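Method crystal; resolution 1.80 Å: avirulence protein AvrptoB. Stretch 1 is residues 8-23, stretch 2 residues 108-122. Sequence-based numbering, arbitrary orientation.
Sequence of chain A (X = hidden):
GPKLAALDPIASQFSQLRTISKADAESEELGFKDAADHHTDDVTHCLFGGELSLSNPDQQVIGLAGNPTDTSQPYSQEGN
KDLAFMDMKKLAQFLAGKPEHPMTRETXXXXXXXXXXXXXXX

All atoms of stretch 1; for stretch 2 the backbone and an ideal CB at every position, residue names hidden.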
ATOM      1  N   ASP A   8      -4.122 -10.383  -9.202  1.00 50.26           N
ATOM      2  CA  ASP A   8      -4.325  -8.965  -9.473  1.00 48.64           C
ATOM      3  C   ASP A   8      -3.004  -8.332  -9.927  1.00 47.54           C
ATOM      4  O   ASP A   8      -1.975  -8.562  -9.300  1.00 48.31           O
ATOM      5  CB  ASP A   8      -4.884  -8.282  -8.236  1.00 50.29           C
ATOM      6  CG  ASP A   8      -5.209  -6.854  -8.465  1.00 52.09           C
ATOM      7  OD1 ASP A   8      -4.237  -6.072  -8.537  1.00 49.58           O
ATOM      8  OD2 ASP A   8      -6.419  -6.494  -8.596  1.00 57.33           O
ATOM      9  N   PRO A   9      -3.012  -7.560 -11.053  1.00 47.70           N
ATOM     10  CA  PRO A   9      -1.827  -6.942 -11.690  1.00 47.33           C
ATOM     11  C   PRO A   9      -1.095  -5.908 -10.809  1.00 47.81           C
ATOM     12  O   PRO A   9       0.097  -5.606 -11.041  1.00 46.79           O
ATOM     13  CB  PRO A   9      -2.382  -6.260 -12.933  1.00 48.94           C
ATOM     14  CG  PRO A   9      -3.833  -6.580 -12.999  1.00 47.97           C
ATOM     15  CD  PRO A   9      -4.246  -7.385 -11.840  1.00 47.75           C
ATOM     16  N   ILE A  10      -1.826  -5.369  -9.834  1.00 47.80           N
ATOM     17  CA  ILE A  10      -1.295  -4.394  -8.857  1.00 47.23           C
ATOM     18  C   ILE A  10      -0.904  -5.141  -7.579  1.00 47.51           C
ATOM     19  O   ILE A  10       0.250  -5.078  -7.190  1.00 46.59           O
ATOM     20  CB  ILE A  10      -2.314  -3.276  -8.561  1.00 47.50           C
ATOM     21  CG1 ILE A  10      -2.577  -2.491  -9.841  1.00 46.26           C
ATOM     22  CG2 ILE A  10      -1.852  -2.370  -7.375  1.00 47.83           C
ATOM     23  CD1 ILE A  10      -3.686  -1.518  -9.715  1.00 47.71           C
ATOM     24  N   ALA A  11      -1.823  -5.885  -6.960  1.00 48.23           N
ATOM     25  CA  ALA A  11      -1.468  -6.501  -5.668  1.00 48.73           C
ATOM     26  C   ALA A  11      -0.324  -7.554  -5.790  1.00 49.43           C
ATOM     27  O   ALA A  11       0.413  -7.832  -4.793  1.00 47.85           O
ATOM     28  CB  ALA A  11      -2.677  -7.115  -4.988  1.00 49.71           C
ATOM     29  N   SER A  12      -0.186  -8.173  -6.967  1.00 48.53           N
ATOM     30  CA  SER A  12       0.908  -9.122  -7.207  1.00 47.94           C
ATOM     31  C   SER A  12       2.319  -8.446  -7.155  1.00 47.26           C
ATOM     32  O   SER A  12       3.334  -9.120  -7.069  1.00 46.85           O
ATOM     33  CB  SER A  12       0.735  -9.876  -8.512  1.00 49.18           C
ATOM     34  OG  SER A  12       1.011  -9.020  -9.621  1.00 47.86           O
ATOM     35  N   GLN A  13       2.375  -7.122  -7.158  1.00 46.89           N
ATOM     36  CA  GLN A  13       3.669  -6.414  -6.998  1.00 47.75           C
ATOM     37  C   GLN A  13       4.141  -6.203  -5.558  1.00 47.23           C
ATOM     38  O   GLN A  13       5.257  -5.728  -5.306  1.00 47.15           O
ATOM     39  CB  GLN A  13       3.589  -5.071  -7.702  1.00 48.55           C
ATOM     40  CG  GLN A  13       3.525  -5.226  -9.179  1.00 48.84           C
ATOM     41  CD  GLN A  13       3.491  -3.916  -9.907  1.00 47.89           C
ATOM     42  OE1 GLN A  13       4.440  -3.128  -9.816  1.00 48.82           O
ATOM     43  NE2 GLN A  13       2.409  -3.662 -10.646  1.00 44.45           N
ATOM     44  N   PHE A  14       3.306  -6.564  -4.599  1.00 47.21           N
ATOM     45  CA  PHE A  14       3.577  -6.350  -3.181  1.00 46.57           C
ATOM     46  C   PHE A  14       4.957  -6.792  -2.799  1.00 45.98           C
ATOM     47  O   PHE A  14       5.686  -6.035  -2.198  1.00 45.19           O
ATOM     48  CB  PHE A  14       2.531  -7.064  -2.360  1.00 47.09           C
ATOM     49  CG  PHE A  14       2.661  -6.877  -0.884  1.00 46.77           C
ATOM     50  CD1 PHE A  14       2.528  -5.605  -0.321  1.00 47.02           C
ATOM     51  CD2 PHE A  14       2.872  -7.959  -0.046  1.00 48.24           C
ATOM     52  CE1 PHE A  14       2.620  -5.404   0.981  1.00 46.97           C
ATOM     53  CE2 PHE A  14       2.936  -7.778   1.288  1.00 48.89           C
ATOM     54  CZ  PHE A  14       2.788  -6.501   1.834  1.00 49.13           C
ATOM     55  N   SER A  15       5.334  -8.015  -3.143  1.00 45.45           N
ATOM     56  CA  SER A  15       6.660  -8.574  -2.762  1.00 45.18           C
ATOM     57  C   SER A  15       7.913  -7.952  -3.394  1.00 45.11           C
ATOM     58  O   SER A  15       9.016  -8.267  -2.974  1.00 43.68           O
ATOM     59  CB  SER A  15       6.685 -10.069  -3.048  1.00 44.95           C
ATOM     60  OG  SER A  15       5.781 -10.680  -2.214  1.00 51.21           O
ATOM     61  N   GLN A  16       7.716  -7.161  -4.432  1.00 46.47           N
ATOM     62  CA  GLN A  16       8.767  -6.453  -5.128  1.00 47.53           C
ATOM     63  C   GLN A  16       8.958  -5.033  -4.701  1.00 47.44           C
ATOM     64  O   GLN A  16       9.807  -4.325  -5.223  1.00 49.48           O
ATOM     65  CB  GLN A  16       8.427  -6.461  -6.611  1.00 48.60           C
ATOM     66  CG  GLN A  16       8.257  -7.844  -7.123  1.00 49.38           C
ATOM     67  CD  GLN A  16       7.547  -7.956  -8.416  1.00 52.48           C
ATOM     68  OE1 GLN A  16       6.420  -7.516  -8.587  1.00 53.78           O
ATOM     69  NE2 GLN A  16       8.205  -8.653  -9.361  1.00 50.30           N
ATOM     70  N   LEU A  17       8.117  -4.578  -3.807  1.00 47.97           N
ATOM     71  CA  LEU A  17       8.127  -3.173  -3.416  1.00 47.74           C
ATOM     72  C   LEU A  17       9.357  -2.888  -2.625  1.00 46.96           C
ATOM     73  O   LEU A  17       9.877  -3.753  -1.922  1.00 47.91           O
ATOM     74  CB  LEU A  17       6.895  -2.850  -2.592  1.00 47.42           C
ATOM     75  CG  LEU A  17       5.533  -2.885  -3.302  1.00 48.57           C
ATOM     76  CD1 LEU A  17       4.447  -2.499  -2.310  1.00 48.19           C
ATOM     77  CD2 LEU A  17       5.467  -2.000  -4.451  1.00 49.52           C
ATOM     78  N   ARG A  18       9.794  -1.630  -2.690  1.00 48.81           N
ATOM     79  CA  ARG A  18      10.735  -1.084  -1.700  1.00 48.53           C
ATOM     80  C   ARG A  18      10.105  -1.271  -0.341  1.00 48.79           C
ATOM     81  O   ARG A  18       8.865  -1.290  -0.208  1.00 49.39           O
ATOM     82  CB  ARG A  18      10.986   0.403  -1.917  1.00 47.29           C
ATOM     83  CG  ARG A  18      11.793   0.699  -3.193  1.00 46.19           C
ATOM     84  CD  ARG A  18      11.818   2.152  -3.482  1.00 48.25           C
ATOM     85  NE  ARG A  18      10.540   2.598  -4.058  1.00 46.33           N
ATOM     86  CZ  ARG A  18      10.264   3.815  -4.439  1.00 47.86           C
ATOM     87  NH1 ARG A  18      11.160   4.793  -4.340  1.00 47.66           N
ATOM     88  NH2 ARG A  18       9.047   4.067  -4.939  1.00 46.33           N
ATOM     89  N   THR A  19      10.947  -1.398   0.680  1.00 48.12           N
ATOM     90  CA  THR A  19      10.454  -1.681   2.020  1.00 48.19           C
ATOM     91  C   THR A  19      10.810  -0.591   3.013  1.00 48.12           C
ATOM     92  O   THR A  19      11.717   0.205   2.801  1.00 47.57           O
ATOM     93  CB  THR A  19      10.922  -3.038   2.534  1.00 48.03           C
ATOM     94  OG1 THR A  19      12.360  -3.043   2.770  1.00 48.09           O
ATOM     95  CG2 THR A  19      10.511  -4.132   1.554  1.00 50.60           C
ATOM     96  N   ILE A  20      10.021  -0.552   4.075  1.00 47.62           N
ATOM     97  CA  ILE A  20      10.211   0.326   5.170  1.00 46.96           C
ATOM     98  C   ILE A  20       9.962  -0.524   6.372  1.00 47.20           C
ATOM     99  O   ILE A  20       8.988  -1.199   6.450  1.00 45.74           O
ATOM    100  CB  ILE A  20       9.253   1.510   5.149  1.00 46.51           C
ATOM    101  CG1 ILE A  20       9.473   2.367   3.895  1.00 45.92           C
ATOM    102  CG2 ILE A  20       9.446   2.393   6.367  1.00 48.43           C
ATOM    103  CD1 ILE A  20       8.330   3.381   3.702  1.00 47.55           C
ATOM    104  N   SER A  21      10.897  -0.523   7.303  1.00 47.46           N
ATOM    105  CA  SER A  21      10.762  -1.320   8.494  1.00 49.32           C
ATOM    106  C   SER A  21       9.684  -0.760   9.377  1.00 49.59           C
ATOM    107  O   SER A  21       9.469   0.432   9.372  1.00 49.96           O
ATOM    108  CB  SER A  21      12.104  -1.308   9.225  1.00 49.59           C
ATOM    109  OG  SER A  21      13.055  -1.611   8.231  1.00 51.72           O
ATOM    110  N   LYS A  22       9.049  -1.618  10.168  1.00 51.06           N
ATOM    111  CA  LYS A  22       8.100  -1.180  11.179  1.00 51.86           C
ATOM    112  C   LYS A  22       8.676  -0.096  12.062  1.00 52.74           C
ATOM    113  O   LYS A  22       7.945   0.781  12.513  1.00 54.25           O
ATOM    114  CB  LYS A  22       7.643  -2.351  12.040  1.00 51.63           C
ATOM    115  CG  LYS A  22       6.513  -1.977  12.976  1.00 52.86           C
ATOM    116  CD  LYS A  22       5.565  -3.134  13.237  1.00 53.88           C
ATOM    117  CE  LYS A  22       5.835  -3.803  14.561  1.00 55.60           C
ATOM    118  NZ  LYS A  22       4.942  -4.984  14.726  1.00 56.92           N
ATOM    119  N   ALA A  23       9.986  -0.165  12.319  1.00 53.02           N
ATOM    120  CA  ALA A  23      10.704   0.832  13.103  1.00 52.62           C
ATOM    121  C   ALA A  23      11.161   2.013  12.247  1.00 52.86           C
ATOM    122  O   ALA A  23      10.455   2.456  11.323  1.00 52.39           O
ATOM    123  CB  ALA A  23      11.897   0.182  13.749  1.00 52.70           C
ATOM    124  N   UNK A 108      -2.727   6.328 -11.241  1.00 47.87           N
ATOM    125  CA  UNK A 108      -2.079   5.272 -10.441  1.00 47.72           C
ATOM    126  C   UNK A 108      -2.640   3.923 -10.907  1.00 47.57           C
ATOM    127  O   UNK A 108      -3.845   3.699 -10.914  1.00 46.48           O
ATOM    128  CB  UNK A 108      -2.313   5.478  -8.943  1.00 47.72           C
ATOM    129  N   UNK A 109      -1.739   3.037 -11.304  1.00 48.32           N
ATOM    130  CA  UNK A 109      -2.080   1.756 -11.949  1.00 47.82           C
ATOM    131  C   UNK A 109      -0.897   0.785 -11.779  1.00 47.66           C
ATOM    132  O   UNK A 109       0.073   1.094 -11.045  1.00 47.31           O
ATOM    133  CB  UNK A 109      -2.409   1.957 -13.430  1.00 47.82           C
ATOM    134  N   UNK A 110      -0.990  -0.399 -12.403  1.00 47.24           N
ATOM    135  CA  UNK A 110       0.088  -1.422 -12.348  1.00 47.02           C
ATOM    136  C   UNK A 110       1.400  -0.876 -12.815  1.00 47.28           C
ATOM    137  O   UNK A 110       2.464  -1.237 -12.315  1.00 48.06           O
ATOM    138  CB  UNK A 110      -0.273  -2.643 -13.196  1.00 47.02           C
ATOM    139  N   UNK A 111       1.335   0.013 -13.809  1.00 47.58           N
ATOM    140  CA  UNK A 111       2.506   0.523 -14.416  1.00 47.47           C
ATOM    141  C   UNK A 111       3.385   1.310 -13.436  1.00 47.39           C
ATOM    142  O   UNK A 111       4.596   1.201 -13.501  1.00 48.86           O
ATOM    143  CB  UNK A 111       2.112   1.397 -15.608  1.00 47.47           C
ATOM    144  N   UNK A 112       2.808   2.117 -12.549  1.00 46.82           N
ATOM    145  CA  UNK A 112       3.615   2.983 -11.679  1.00 47.42           C
ATOM    146  C   UNK A 112       3.452   2.765 -10.159  1.00 47.36           C
ATOM    147  O   UNK A 112       4.028   3.492  -9.352  1.00 46.20           O
ATOM    148  CB  UNK A 112       3.272   4.440 -11.997  1.00 47.42           C
ATOM    149  N   UNK A 113       2.710   1.736  -9.727  1.00 47.76           N
ATOM    150  CA  UNK A 113       2.423   1.611  -8.276  1.00 46.58           C
ATOM    151  C   UNK A 113       3.729   1.487  -7.455  1.00 47.18           C
ATOM    152  O   UNK A 113       3.842   2.007  -6.334  1.00 46.58           O
ATOM    153  CB  UNK A 113       1.531   0.395  -8.018  1.00 46.58           C
ATOM    154  N   UNK A 114       4.748   0.868  -8.033  1.00 46.42           N
ATOM    155  CA  UNK A 114       5.972   0.591  -7.267  1.00 47.15           C
ATOM    156  C   UNK A 114       6.762   1.884  -6.988  1.00 46.87           C
ATOM    157  O   UNK A 114       7.578   1.910  -6.079  1.00 47.86           O
ATOM    158  CB  UNK A 114       6.851  -0.407  -8.023  1.00 47.15           C
ATOM    159  N   UNK A 115       6.450   2.936  -7.736  1.00 47.12           N
ATOM    160  CA  UNK A 115       7.046   4.274  -7.536  1.00 46.90           C
ATOM    161  C   UNK A 115       6.370   5.002  -6.370  1.00 46.30           C
ATOM    162  O   UNK A 115       6.929   6.016  -5.832  1.00 47.43           O
ATOM    163  CB  UNK A 115       6.928   5.110  -8.812  1.00 46.90           C
ATOM    164  N   UNK A 116       5.201   4.504  -5.964  1.00 46.62           N
ATOM    165  CA  UNK A 116       4.482   5.131  -4.901  1.00 46.64           C
ATOM    166  C   UNK A 116       4.370   4.297  -3.664  1.00 45.68           C
ATOM    167  O   UNK A 116       4.187   4.888  -2.622  1.00 44.99           O
ATOM    168  CB  UNK A 116       3.082   5.512  -5.385  1.00 46.64           C
ATOM    169  N   UNK A 117       4.362   2.959  -3.779  1.00 46.34           N
ATOM    170  CA  UNK A 117       4.003   2.072  -2.646  1.00 44.47           C
ATOM    171  C   UNK A 117       5.245   1.449  -1.995  1.00 45.61           C
ATOM    172  O   UNK A 117       6.193   1.062  -2.690  1.00 43.74           O
ATOM    173  CB  UNK A 117       3.064   0.962  -3.121  1.00 44.47           C
ATOM    174  N   UNK A 118       5.205   1.384  -0.664  1.00 44.93           N
ATOM    175  CA  UNK A 118       6.298   0.816   0.161  1.00 45.31           C
ATOM    176  C   UNK A 118       5.685  -0.275   1.018  1.00 45.13           C
ATOM    177  O   UNK A 118       4.637  -0.071   1.634  1.00 44.92           O
ATOM    178  CB  UNK A 118       6.980   1.878   1.026  1.00 45.31           C
ATOM    179  N   UNK A 119       6.232  -1.482   0.958  1.00 44.06           N
ATOM    180  CA  UNK A 119       5.795  -2.563   1.829  1.00 44.46           C
ATOM    181  C   UNK A 119       6.366  -2.441   3.245  1.00 45.85           C
ATOM    182  O   UNK A 119       7.580  -2.259   3.428  1.00 44.24           O
ATOM    183  CB  UNK A 119       6.197  -3.909   1.222  1.00 44.46           C
ATOM    184  N   UNK A 120       5.481  -2.496   4.262  1.00 45.62           N
ATOM    185  CA  UNK A 120       5.937  -2.367   5.636  1.00 46.89           C
ATOM    186  C   UNK A 120       6.297  -3.753   6.196  1.00 47.24           C
ATOM    187  O   UNK A 120       5.484  -4.686   6.156  1.00 46.82           O
ATOM    188  CB  UNK A 120       4.866  -1.694   6.496  1.00 46.89           C
ATOM    189  N   UNK A 121       7.527  -3.865   6.669  1.00 47.16           N
ATOM    190  CA  UNK A 121       8.078  -5.099   7.221  1.00 47.76           C
ATOM    191  C   UNK A 121       8.435  -4.943   8.703  1.00 47.79           C
ATOM    192  O   UNK A 121       8.597  -3.827   9.205  1.00 47.63           O
ATOM    193  CB  UNK A 121       9.314  -5.523   6.426  1.00 47.76           C
ATOM    194  N   UNK A 122       8.518  -6.066   9.426  1.00 48.66           N
ATOM    195  CA  UNK A 122       9.061  -6.005  10.794  1.00 48.55           C
ATOM    196  C   UNK A 122      10.549  -5.588  10.871  1.00 50.22           C
ATOM    197  O   UNK A 122      11.309  -5.793   9.902  1.00 51.15           O
ATOM    198  CB  UNK A 122       8.893  -7.373  11.458  1.00 48.55           C
TER

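Position 108 has no stretch 1 atom near its ideal CB, leaving it open: Leu 108. At 109 the CB points away, and many side chains would do: Asn 109.

At 110 the CB lies sideways, 3.7 Å from Pro 9 O and 3.8 Å from Gln 13 NE2, so a small residue suits. Ala 110 places its CB 4.1 Å from Ile 10 CG1, while its backbone O accepts a hydrogen bond from Gln 13 NE2 (2.9 Å). Positions 111 and 112 point away and tolerate many: Glu 111 and Asn 112. Asn 112 OD1 accepts a hydrogen bond from Asn 109 N (3.0 Å).

Position 113 points toward stretch 1, with Ile 10 CG2 4.4 Å from the ideal CB, which suits a mid-sized aliphatic side chain. Ile 113 brings CG1 to 4.1 Å from Ile 10 CG2. At 114 the ideal CB is 4.1 Å from both Gln 13 OE1 and Leu 17 CD2, favouring something small. Ala 114 packs its CB against Leu 17 CD2 (4.1 Å), and its O accepts a hydrogen bond from Arg 18 NH2 (2.8 Å).

Positions 115 and 116 point away, undetermined: Lys 115 and Tyr 116. At 117 Leu 17 CD1 sits 3.8 Å from the ideal CB, suiting a small apolar residue; Ala 117 makes that contact.

From here the strand runs parallel to that of stretch 1. The CB of 118 shares a face with Arg 18 and Ile 20, and Ile 20 CD1 is 3.4 Å away; an apolar or aromatic side chain could cover both neighbours. Phe 118 sets CZ over one face of the Arg 18 guanidinium, 3.5 Å from Arg 18 CZ.

Position 119 turns to the other face, where the Phe 14 ring invites a long aliphatic or aromatic side chain. Arg 119 lays CD over that ring, 3.4 Å from its centroid, and its NH2 donates to a water that also binds Ser 15 O and Leu 17 O. Its N and O bond Arg 18 O (2.9 Å) and Ile 20 N (3.0 Å).

Position 120 returns to the Ile 20 side, where aliphatic residues suit; Ile 120 CD1 reaches Ile 20 CB at 4.0 Å. At 121, beside Thr 19 and Ser 21, beta-branched residues are plausible; Val 121 CG1 lies 4.1 Å from Thr 19 CG2. Position 122 points away; phi of -65° permits proline: Pro 122.

Stretch 2 108-122: LNAENIAKYAFRIVP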
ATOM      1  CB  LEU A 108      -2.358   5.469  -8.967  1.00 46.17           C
ATOM      2  CG  LEU A 108      -1.562   4.603  -7.976  1.00 46.85           C
ATOM      3  CD1 LEU A 108      -0.121   4.993  -7.998  1.00 49.53           C
ATOM      4  CD2 LEU A 108      -2.081   4.773  -6.600  1.00 48.85           C
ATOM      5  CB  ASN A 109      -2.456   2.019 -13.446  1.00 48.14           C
ATOM      6  CG  ASN A 109      -1.379   2.759 -14.209  1.00 47.37           C
ATOM      7  OD1 ASN A 109      -0.211   2.714 -13.838  1.00 49.06           O
ATOM      8  ND2 ASN A 109      -1.770   3.492 -15.293  1.00 48.21           N
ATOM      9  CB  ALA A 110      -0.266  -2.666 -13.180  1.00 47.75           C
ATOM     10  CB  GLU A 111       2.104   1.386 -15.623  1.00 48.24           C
ATOM     11  CG  GLU A 111       1.539   0.634 -16.802  1.00 51.96           C
ATOM     12  CD  GLU A 111       0.274  -0.233 -16.557  1.00 55.85           C
ATOM     13  OE1 GLU A 111      -0.675   0.220 -15.897  1.00 55.73           O
ATOM     14  OE2 GLU A 111       0.213  -1.382 -17.104  1.00 60.78           O
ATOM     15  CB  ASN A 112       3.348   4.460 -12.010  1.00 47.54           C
ATOM     16  CG  ASN A 112       1.940   4.938 -11.597  1.00 48.98           C
ATOM     17  OD1 ASN A 112       1.051   4.145 -11.269  1.00 49.52           O
ATOM     18  ND2 ASN A 112       1.745   6.267 -11.622  1.00 49.16           N
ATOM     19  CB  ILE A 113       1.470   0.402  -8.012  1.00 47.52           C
ATOM     20  CG1 ILE A 113       1.130   0.297  -6.529  1.00 48.06           C
ATOM     21  CG2 ILE A 113       2.069  -0.871  -8.503  1.00 45.46           C
ATOM     22  CD1 ILE A 113       0.393   1.459  -5.990  1.00 50.07           C
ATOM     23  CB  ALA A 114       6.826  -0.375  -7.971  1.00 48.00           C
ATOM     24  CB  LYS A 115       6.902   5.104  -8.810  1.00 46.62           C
ATOM     25  CG  LYS A 115       7.575   4.519 -10.032  1.00 47.62           C
ATOM     26  CD  LYS A 115       7.416   5.417 -11.254  1.00 49.41           C
ATOM     27  CE  LYS A 115       7.621   4.599 -12.569  1.00 51.10           C
ATOM     28  NZ  LYS A 115       7.421   5.437 -13.810  1.00 54.39           N
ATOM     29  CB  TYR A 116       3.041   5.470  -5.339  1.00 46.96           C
ATOM     30  CG  TYR A 116       2.869   6.599  -6.320  1.00 45.50           C
ATOM     31  CD1 TYR A 116       2.488   7.855  -5.880  1.00 46.91           C
ATOM     32  CD2 TYR A 116       2.926   6.388  -7.685  1.00 46.20           C
ATOM     33  CE1 TYR A 116       2.274   8.859  -6.723  1.00 46.88           C
ATOM     34  CE2 TYR A 116       2.678   7.417  -8.574  1.00 48.99           C
ATOM     35  CZ  TYR A 116       2.354   8.660  -8.059  1.00 51.12           C
ATOM     36  OH  TYR A 116       2.096   9.728  -8.858  1.00 51.50           O
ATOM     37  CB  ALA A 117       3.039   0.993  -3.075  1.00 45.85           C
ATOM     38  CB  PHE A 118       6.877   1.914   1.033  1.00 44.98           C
ATOM     39  CG  PHE A 118       7.574   2.946   0.239  1.00 46.00           C
ATOM     40  CD1 PHE A 118       8.920   2.807  -0.041  1.00 44.28           C
ATOM     41  CD2 PHE A 118       6.883   4.027  -0.293  1.00 44.18           C
ATOM     42  CE1 PHE A 118       9.586   3.734  -0.813  1.00 44.58           C
ATOM     43  CE2 PHE A 118       7.539   4.964  -1.085  1.00 42.63           C
ATOM     44  CZ  PHE A 118       8.901   4.815  -1.338  1.00 45.63           C
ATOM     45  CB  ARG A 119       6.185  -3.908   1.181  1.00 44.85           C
ATOM     46  CG  ARG A 119       5.943  -5.066   2.059  1.00 44.43           C
ATOM     47  CD  ARG A 119       5.983  -6.343   1.285  1.00 47.57           C
ATOM     48  NE  ARG A 119       7.323  -6.720   1.001  1.00 47.61           N
ATOM     49  CZ  ARG A 119       8.120  -7.448   1.783  1.00 50.42           C
ATOM     50  NH1 ARG A 119       7.722  -7.952   2.968  1.00 53.16           N
ATOM     51  NH2 ARG A 119       9.353  -7.688   1.381  1.00 46.26           N
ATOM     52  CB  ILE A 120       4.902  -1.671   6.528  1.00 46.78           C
ATOM     53  CG1 ILE A 120       4.356  -0.405   5.855  1.00 46.66           C
ATOM     54  CG2 ILE A 120       5.520  -1.307   7.889  1.00 45.94           C
ATOM     55  CD1 ILE A 120       5.420   0.496   5.245  1.00 47.75           C
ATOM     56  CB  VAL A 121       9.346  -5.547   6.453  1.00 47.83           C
ATOM     57  CG1 VAL A 121       9.027  -5.749   4.969  1.00 46.53           C
ATOM     58  CG2 VAL A 121      10.491  -4.546   6.618  1.00 47.11           C
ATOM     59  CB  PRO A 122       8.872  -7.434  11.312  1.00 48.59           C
ATOM     60  CG  PRO A 122       7.961  -8.112  10.382  1.00 48.29           C
ATOM     61  CD  PRO A 122       8.114  -7.432   9.056  1.00 48.39           C
TER
HETATM   62  O   HOH W   1       4.814  -0.649 -10.644  1.00 36.30           O
HETATM   63  O   HOH W   2       9.828  -6.240  -0.928  1.00 40.82           O
HETATM   64  O   HOH W   3       8.370   0.591  -4.206  1.00 40.04           O
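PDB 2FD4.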